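Local coordinates for proteasome assembly chaperone family protein (Pyrococcus furiosus DSM 3638, PDB 3WZ2) that is an archaeal homolog of proteasome-assembly chaperones and probably acts in the assembly or activation of the proteasome, at residues B[212-215]-B[216-220]; B[139-142]-B[143-146]; B[180-183]-B[184-187]. One frame throughout, in Å; residues are numbered along the deposited sequence.

Contact 1 (B[212-215]-B[216-220])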
loop_
_atom_site.group_PDB
_atom_site.type_symbol
_atom_site.label_atom_id
_atom_site.label_comp_id
_atom_site.label_asym_id
_atom_site.label_seq_id
_atom_site.Cartn_x
_atom_site.Cartn_y
_atom_site.Cartn_z
ATOM N N LEU B 212 14.607 27.155 -31.314
ATOM C CA LEU B 212 15.846 27.777 -30.863
ATOM C C LEU B 212 15.569 29.230 -30.437
ATOM O O LEU B 212 16.194 29.725 -29.515
ATOM C CB LEU B 212 16.921 27.717 -31.950
ATOM C CG LEU B 212 17.354 26.303 -32.377
ATOM C CD1 LEU B 212 18.323 26.379 -33.547
ATOM C CD2 LEU B 212 17.993 25.541 -31.223
ATOM N N LYS B 213 14.625 29.880 -31.114
ATOM C CA LYS B 213 14.255 31.268 -30.847
ATOM C C LYS B 213 13.651 31.429 -29.447
ATOM O O LYS B 213 13.931 32.405 -28.727
ATOM C CB LYS B 213 13.276 31.775 -31.943
ATOM C CG LYS B 213 12.239 32.784 -31.446
ATOM C CD LYS B 213 11.689 33.683 -32.558
ATOM C CE LYS B 213 11.840 35.157 -32.190
ATOM N NZ LYS B 213 11.263 36.068 -33.216
ATOM N N GLU B 214 12.878 30.439 -29.032
ATOM C CA GLU B 214 12.256 30.490 -27.727
ATOM C C GLU B 214 12.953 29.632 -26.688
ATOM O O GLU B 214 12.411 29.420 -25.609
ATOM C CB GLU B 214 10.825 30.048 -27.827
ATOM C CG GLU B 214 9.990 30.821 -28.811
ATOM C CD GLU B 214 8.569 30.218 -28.979
ATOM O OE1 GLU B 214 8.071 29.483 -28.061
ATOM O OE2 GLU B 214 7.950 30.421 -30.065
ATOM N N ALA B 215 14.187 29.229 -26.942
ATOM C CA ALA B 215 14.913 28.354 -26.026
ATOM C C ALA B 215 14.954 28.882 -24.590
ATOM O O ALA B 215 14.668 28.123 -23.632
ATOM C CB ALA B 215 16.339 28.100 -26.517
ATOM N N GLU B 216 15.370 30.144 -24.430
ATOM C CA GLU B 216 15.525 30.741 -23.087
ATOM C C GLU B 216 14.199 30.716 -22.352
ATOM O O GLU B 216 14.131 30.312 -21.193
ATOM C CB GLU B 216 16.102 32.176 -23.145
ATOM C CG GLU B 216 15.562 33.157 -22.088
ATOM C CD GLU B 216 16.091 34.591 -22.240
ATOM O OE1 GLU B 216 16.855 34.877 -23.195
ATOM O OE2 GLU B 216 15.722 35.434 -21.399
ATOM N N MET B 217 13.145 31.137 -23.039
ATOM C CA MET B 217 11.822 31.181 -22.456
ATOM C C MET B 217 11.333 29.778 -22.062
ATOM O O MET B 217 10.796 29.586 -20.960
ATOM C CB MET B 217 10.859 31.827 -23.458
ATOM C CG MET B 217 9.388 31.662 -23.149
ATOM S SD MET B 217 8.383 32.368 -24.504
ATOM C CE MET B 217 7.686 31.008 -25.474
ATOM N N ILE B 218 11.516 28.800 -22.952
ATOM C CA ILE B 218 11.100 27.431 -22.675
ATOM C C ILE B 218 11.854 26.869 -21.477
ATOM O O ILE B 218 11.266 26.222 -20.606
ATOM C CB ILE B 218 11.313 26.528 -23.901
ATOM C CG1 ILE B 218 10.304 26.883 -25.004
ATOM C CG2 ILE B 218 11.157 25.063 -23.529
ATOM C CD1 ILE B 218 10.796 26.527 -26.390
ATOM N N GLU B 219 13.149 27.140 -21.405
ATOM C CA GLU B 219 13.942 26.683 -20.269
ATOM C C GLU B 219 13.407 27.226 -18.955
ATOM O O GLU B 219 13.374 26.515 -17.940
ATOM C CB GLU B 219 15.400 27.068 -20.428
ATOM C CG GLU B 219 16.288 26.451 -19.364
ATOM C CD GLU B 219 17.797 26.500 -19.779
ATOM O OE1 GLU B 219 18.717 26.294 -18.941
ATOM O OE2 GLU B 219 18.089 26.759 -20.976
ATOM N N GLU B 220 12.940 28.466 -18.991
ATOM C CA GLU B 220 12.347 29.089 -17.823
ATOM C C GLU B 220 10.981 28.539 -17.478
ATOM O O GLU B 220 10.752 28.161 -16.346
ATOM C CB GLU B 220 12.226 30.589 -18.052
ATOM C CG GLU B 220 11.737 31.385 -16.856
ATOM C CD GLU B 220 12.745 31.293 -15.732
ATOM O OE1 GLU B 220 13.866 31.826 -15.905
ATOM O OE2 GLU B 220 12.439 30.636 -14.713
#
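E214 and I218 meet through the first backbone bond of a new helix: the amide N of I218 lies 2.9 Å from the carbonyl O of E214. The bond is close to straight, 169° at the hydrogen. One residue on, A215 O receives E219 N at 2.9 Å, and E216 O takes E220 N. Behind E214 the grip is looser, since A215 N reaches L212 O only through a weak bond of 3.3 Å.

That change marks a break between two short helices, 209-213 and 215-221. E214 leaves helical geometry after the first and is the N-cap residue of the second, so its own carbonyl serves the new helix while its side chain runs off along the flank. The segment belongs to a predicted coiled coil and to the C-terminal part of the PAC2 family region.

Nonpolar atoms cover the E214 carbonyl as well: I218 CD1 comes within 3.4 Å of E214 O, and also sits 3.8 Å from E214 CB. M217 lies alongside the E214 side chain, both pointing the same way. Its CG stands opposite the backbone N (chi1 166°) and the chain then bends at SD (chi3 106°), which brings the methyl back toward the glutamate. The modelled distance from M217 CE to E214 OE1, 3.0 Å, is shorter than usual for carbon and oxygen, so the detail of this approach is doubtful.

The carboxylates of E219 and E220 are held elsewhere. E219 OE1 forms a salt bridge with R185 NH1, and E220 OE2 one with R223 NH2. A215, buried, turns its methyl to P188 and R189 on helix 188-202.

Contact 2 (B[139-142]-B[143-146])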
loop_
_atom_site.group_PDB
_atom_site.type_symbol
_atom_site.label_atom_id
_atom_site.label_comp_id
_atom_site.label_asym_id
_atom_site.label_seq_id
_atom_site.Cartn_x
_atom_site.Cartn_y
_atom_site.Cartn_z
ATOM N N GLU B 139 16.721 -2.063 -37.955
ATOM C CA GLU B 139 16.470 -0.664 -37.602
ATOM C C GLU B 139 17.787 0.029 -37.321
ATOM O O GLU B 139 17.934 1.202 -37.605
ATOM C CB GLU B 139 15.521 -0.564 -36.402
ATOM C CG GLU B 139 14.074 -0.854 -36.780
ATOM C CD GLU B 139 13.805 -2.334 -36.998
ATOM O OE1 GLU B 139 14.083 -3.120 -36.086
ATOM O OE2 GLU B 139 13.326 -2.696 -38.083
ATOM N N ASN B 140 18.738 -0.679 -36.729
ATOM C CA ASN B 140 20.040 -0.082 -36.526
ATOM C C ASN B 140 20.615 0.332 -37.907
ATOM O O ASN B 140 21.232 1.381 -38.027
ATOM C CB ASN B 140 21.035 -1.033 -35.837
ATOM C CG ASN B 140 20.929 -1.091 -34.345
ATOM O OD1 ASN B 140 21.678 -1.835 -33.655
ATOM N ND2 ASN B 140 20.064 -0.304 -33.816
ATOM N N LYS B 141 20.453 -0.514 -38.909
ATOM C CA LYS B 141 21.014 -0.237 -40.242
ATOM C C LYS B 141 20.332 0.949 -40.867
ATOM O O LYS B 141 21.002 1.778 -41.448
ATOM C CB LYS B 141 20.946 -1.464 -41.165
ATOM C CG LYS B 141 21.900 -2.556 -40.704
ATOM C CD LYS B 141 21.796 -3.934 -41.401
ATOM C CE LYS B 141 21.933 -3.866 -42.903
ATOM N NZ LYS B 141 22.285 -5.199 -43.472
ATOM N N GLU B 142 19.014 1.052 -40.724
ATOM C CA GLU B 142 18.323 2.252 -41.162
ATOM C C GLU B 142 18.886 3.518 -40.530
ATOM O O GLU B 142 19.079 4.517 -41.218
ATOM C CB GLU B 142 16.860 2.190 -40.835
ATOM C CG GLU B 142 16.104 1.232 -41.703
ATOM C CD GLU B 142 14.664 1.091 -41.241
ATOM O OE1 GLU B 142 14.092 2.122 -40.762
ATOM O OE2 GLU B 142 14.155 -0.051 -41.365
ATOM N N LEU B 143 19.122 3.485 -39.228
ATOM C CA LEU B 143 19.637 4.650 -38.547
ATOM C C LEU B 143 21.044 4.987 -39.049
ATOM O O LEU B 143 21.348 6.170 -39.226
ATOM C CB LEU B 143 19.630 4.473 -37.024
ATOM C CG LEU B 143 18.230 4.473 -36.382
ATOM C CD1 LEU B 143 18.297 3.839 -34.984
ATOM C CD2 LEU B 143 17.620 5.863 -36.310
ATOM N N GLU B 144 21.882 3.961 -39.254
ATOM C CA GLU B 144 23.245 4.149 -39.761
ATOM C C GLU B 144 23.223 4.748 -41.162
ATOM O O GLU B 144 23.968 5.639 -41.442
ATOM C CB GLU B 144 24.033 2.838 -39.776
ATOM C CG GLU B 144 24.627 2.471 -38.436
ATOM C CD GLU B 144 25.055 1.000 -38.287
ATOM O OE1 GLU B 144 24.558 0.097 -38.999
ATOM O OE2 GLU B 144 25.905 0.743 -37.406
ATOM N N SER B 145 22.316 4.289 -41.999
ATOM C CA SER B 145 22.046 4.881 -43.312
ATOM C C SER B 145 21.676 6.375 -43.297
ATOM O O SER B 145 21.822 7.043 -44.304
ATOM C CB SER B 145 20.948 4.089 -44.055
ATOM O OG SER B 145 19.613 4.600 -43.830
ATOM N N LEU B 146 21.186 6.879 -42.173
ATOM C CA LEU B 146 20.916 8.292 -42.040
ATOM C C LEU B 146 22.063 9.050 -41.412
ATOM O O LEU B 146 21.922 10.218 -41.127
ATOM C CB LEU B 146 19.668 8.516 -41.203
ATOM C CG LEU B 146 18.405 7.867 -41.717
ATOM C CD1 LEU B 146 17.354 7.879 -40.614
ATOM C CD2 LEU B 146 17.877 8.566 -42.963
#
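This is a contact within one helix, i to i+3 and i+4, in the later turns of helix 137-145, where E139, N140, K141 and E142 hand their carbonyls to L143, E144, S145 and L146. The helix is the crossover of a beta-alpha-beta unit linking strand 130-134 to strand 149-150.

Three regular bonds come first: L143 N to E139 O at 3.0 Å, E144 N to N140 O at 2.9 Å and S145 N to K141 O at 2.9 Å. The pattern then frays. L146 N reaches E142 O only weakly, at 3.3 Å and a bent 127°, and is better served by L143 O, 3.0 Å away, as the backbone tightens. What E142 O loses from the amide it gains from a side chain: S145 OG donates to it at 2.7 Å, coming from off the C=O axis and tilted out of the carbonyl plane. The serine makes this bond with a chi1 of 92°, off a staggered position.

The extended E144 side chain runs past N140 O, its CG 3.6 Å away. Its OE1 passes 4.1 Å from K141 CG, so the carboxylate rests against the root of the lysine chain.

E139 and E142, one turn apart, share K173 through salt bridges; S136 holds the other oxygen of E139 and Y175 that of E142, so both carboxylates are tied down. Beneath them L143 presses on Y175 and L177 of strand 174-181 and on I150 of strand 149-150. N140 and E144 also lean on I150, at the side of the helix where N140 touches G66 of the second subunit.

Contact 3 (B[180-183]-B[184-187])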
loop_
_atom_site.group_PDB
_atom_site.type_symbol
_atom_site.label_atom_id
_atom_site.label_comp_id
_atom_site.label_asym_id
_atom_site.label_seq_id
_atom_site.Cartn_x
_atom_site.Cartn_y
_atom_site.Cartn_z
ATOM N N GLU B 180 21.899 13.970 -26.712
ATOM C CA GLU B 180 22.833 14.341 -25.649
ATOM C C GLU B 180 22.462 15.664 -25.030
ATOM O O GLU B 180 22.027 16.617 -25.709
ATOM C CB GLU B 180 24.274 14.440 -26.151
ATOM C CG GLU B 180 24.878 13.123 -26.578
ATOM C CD GLU B 180 26.336 13.262 -27.020
ATOM O OE1 GLU B 180 26.741 14.410 -27.333
ATOM O OE2 GLU B 180 27.078 12.253 -27.043
ATOM N N THR B 181 22.571 15.710 -23.716
ATOM C CA THR B 181 22.182 16.899 -22.945
ATOM C C THR B 181 22.943 16.872 -21.618
ATOM O O THR B 181 23.550 15.845 -21.242
ATOM C CB THR B 181 20.645 16.962 -22.755
ATOM O OG1 THR B 181 20.270 18.210 -22.138
ATOM C CG2 THR B 181 20.127 15.811 -21.905
ATOM N N PHE B 182 22.908 17.979 -20.902
ATOM C CA PHE B 182 23.601 18.098 -19.611
ATOM C C PHE B 182 23.182 16.962 -18.699
ATOM O O PHE B 182 24.004 16.228 -18.159
ATOM C CB PHE B 182 23.254 19.424 -18.939
ATOM C CG PHE B 182 23.512 20.632 -19.799
ATOM C CD1 PHE B 182 22.525 21.144 -20.653
ATOM C CD2 PHE B 182 24.743 21.272 -19.745
ATOM C CE1 PHE B 182 22.763 22.273 -21.440
ATOM C CE2 PHE B 182 24.986 22.391 -20.529
ATOM C CZ PHE B 182 24.000 22.897 -21.368
ATOM N N GLY B 183 21.881 16.838 -18.510
ATOM C CA GLY B 183 21.336 15.819 -17.613
ATOM C C GLY B 183 20.477 16.366 -16.495
ATOM O O GLY B 183 19.817 15.613 -15.797
ATOM N N ASP B 184 20.459 17.678 -16.322
ATOM C CA ASP B 184 19.885 18.231 -15.101
ATOM C C ASP B 184 19.252 19.576 -15.315
ATOM O O ASP B 184 19.041 20.342 -14.385
ATOM C CB ASP B 184 20.911 18.197 -13.950
ATOM C CG ASP B 184 22.295 18.739 -14.310
ATOM O OD1 ASP B 184 23.178 18.618 -13.435
ATOM O OD2 ASP B 184 22.509 19.270 -15.417
ATOM N N ARG B 185 18.835 19.812 -16.550
ATOM C CA ARG B 185 18.031 20.979 -16.851
ATOM C C ARG B 185 17.193 20.746 -18.094
ATOM O O ARG B 185 17.566 19.953 -18.949
ATOM C CB ARG B 185 18.922 22.246 -16.986
ATOM C CG ARG B 185 19.812 22.331 -18.236
ATOM C CD ARG B 185 21.122 23.168 -18.108
ATOM N NE ARG B 185 21.352 23.822 -16.805
ATOM C CZ ARG B 185 20.908 25.021 -16.419
ATOM N NH1 ARG B 185 20.221 25.795 -17.226
ATOM N NH2 ARG B 185 21.212 25.467 -15.202
ATOM N N PRO B 186 16.088 21.486 -18.233
ATOM C CA PRO B 186 15.405 21.462 -19.516
ATOM C C PRO B 186 16.303 21.908 -20.641
ATOM O O PRO B 186 17.032 22.905 -20.506
ATOM C CB PRO B 186 14.240 22.453 -19.348
ATOM C CG PRO B 186 14.195 22.785 -17.891
ATOM C CD PRO B 186 15.590 22.573 -17.371
ATOM N N ASP B 187 16.259 21.187 -21.758
ATOM C CA ASP B 187 17.188 21.444 -22.873
ATOM C C ASP B 187 16.480 21.504 -24.214
ATOM O O ASP B 187 16.436 20.525 -24.967
ATOM C CB ASP B 187 18.327 20.423 -22.876
ATOM C CG ASP B 187 19.492 20.843 -23.784
ATOM O OD1 ASP B 187 19.303 21.805 -24.598
ATOM O OD2 ASP B 187 20.566 20.193 -23.665
HETATM O O HOH W 1 19.870 18.518 -19.523
#
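T181 and D187 close a loop by a short side-chain bond: T181 OG1 donates to D187 OD2 at 2.5 Å, using the anti lone pair of that oxygen. Both groups owe this meeting to their first torsions. The threonine hydroxyl stands opposite its backbone N (chi1 -173°), which pushes CG2 into the crowded position, and D187 sends CG opposite its own N (chi1 -166°), bringing its CB to 3.0 Å from T181 OG1.

A water sits inside the loop. It gives hydrogens to T181 OG1 and R185 O and accepts from G183 N at 2.8 Å, so the hydroxyl both donates and accepts.

The loop carries the chain from the end of strand 174-181 of the central sheet into helix 188-202, for which D187 is the N-cap; its OD1 takes the amide of A190. With an alanine here, T181 OG1 and the A190 amide would probably both lose their acceptor, and the start of the helix would be left uncapped by this side chain. G183, with a positive phi, has a backbone at which a CB would run into the preceding carbonyl O.

Above the loop R185 CD rests over one face of the F182 ring, 3.9 Å from its centroid, in a CH-pi contact shifted toward the rim near CD1. The arginine's chain makes an eclipsed bend at chi3 (-2°), swinging the guanidinium steeply to the ring plane and toward E219 of helix 215-221. F182 also meets F128 edge-to-face.

Along the chain the order is contact 2, contact 3, contact 1. Contacts 1 and 3 are neighbours, their centres about 13 Å apart, joined by the salt bridge between R185 and E219. Helix 188-202 binds them further: it starts directly after D187, and A215 and L212 pack against it. Contact 2 lies away from both, its centre about 25 Å from that of contact 3 and 31 Å from that of contact 1. Strand 174-181 still relates it to contact 3, since helix 137-145 covers its early residues while the 180-187 loop leaves its end. The central sheet thus carries a crossover helix at one place and, at another, the link to the C-terminal helices.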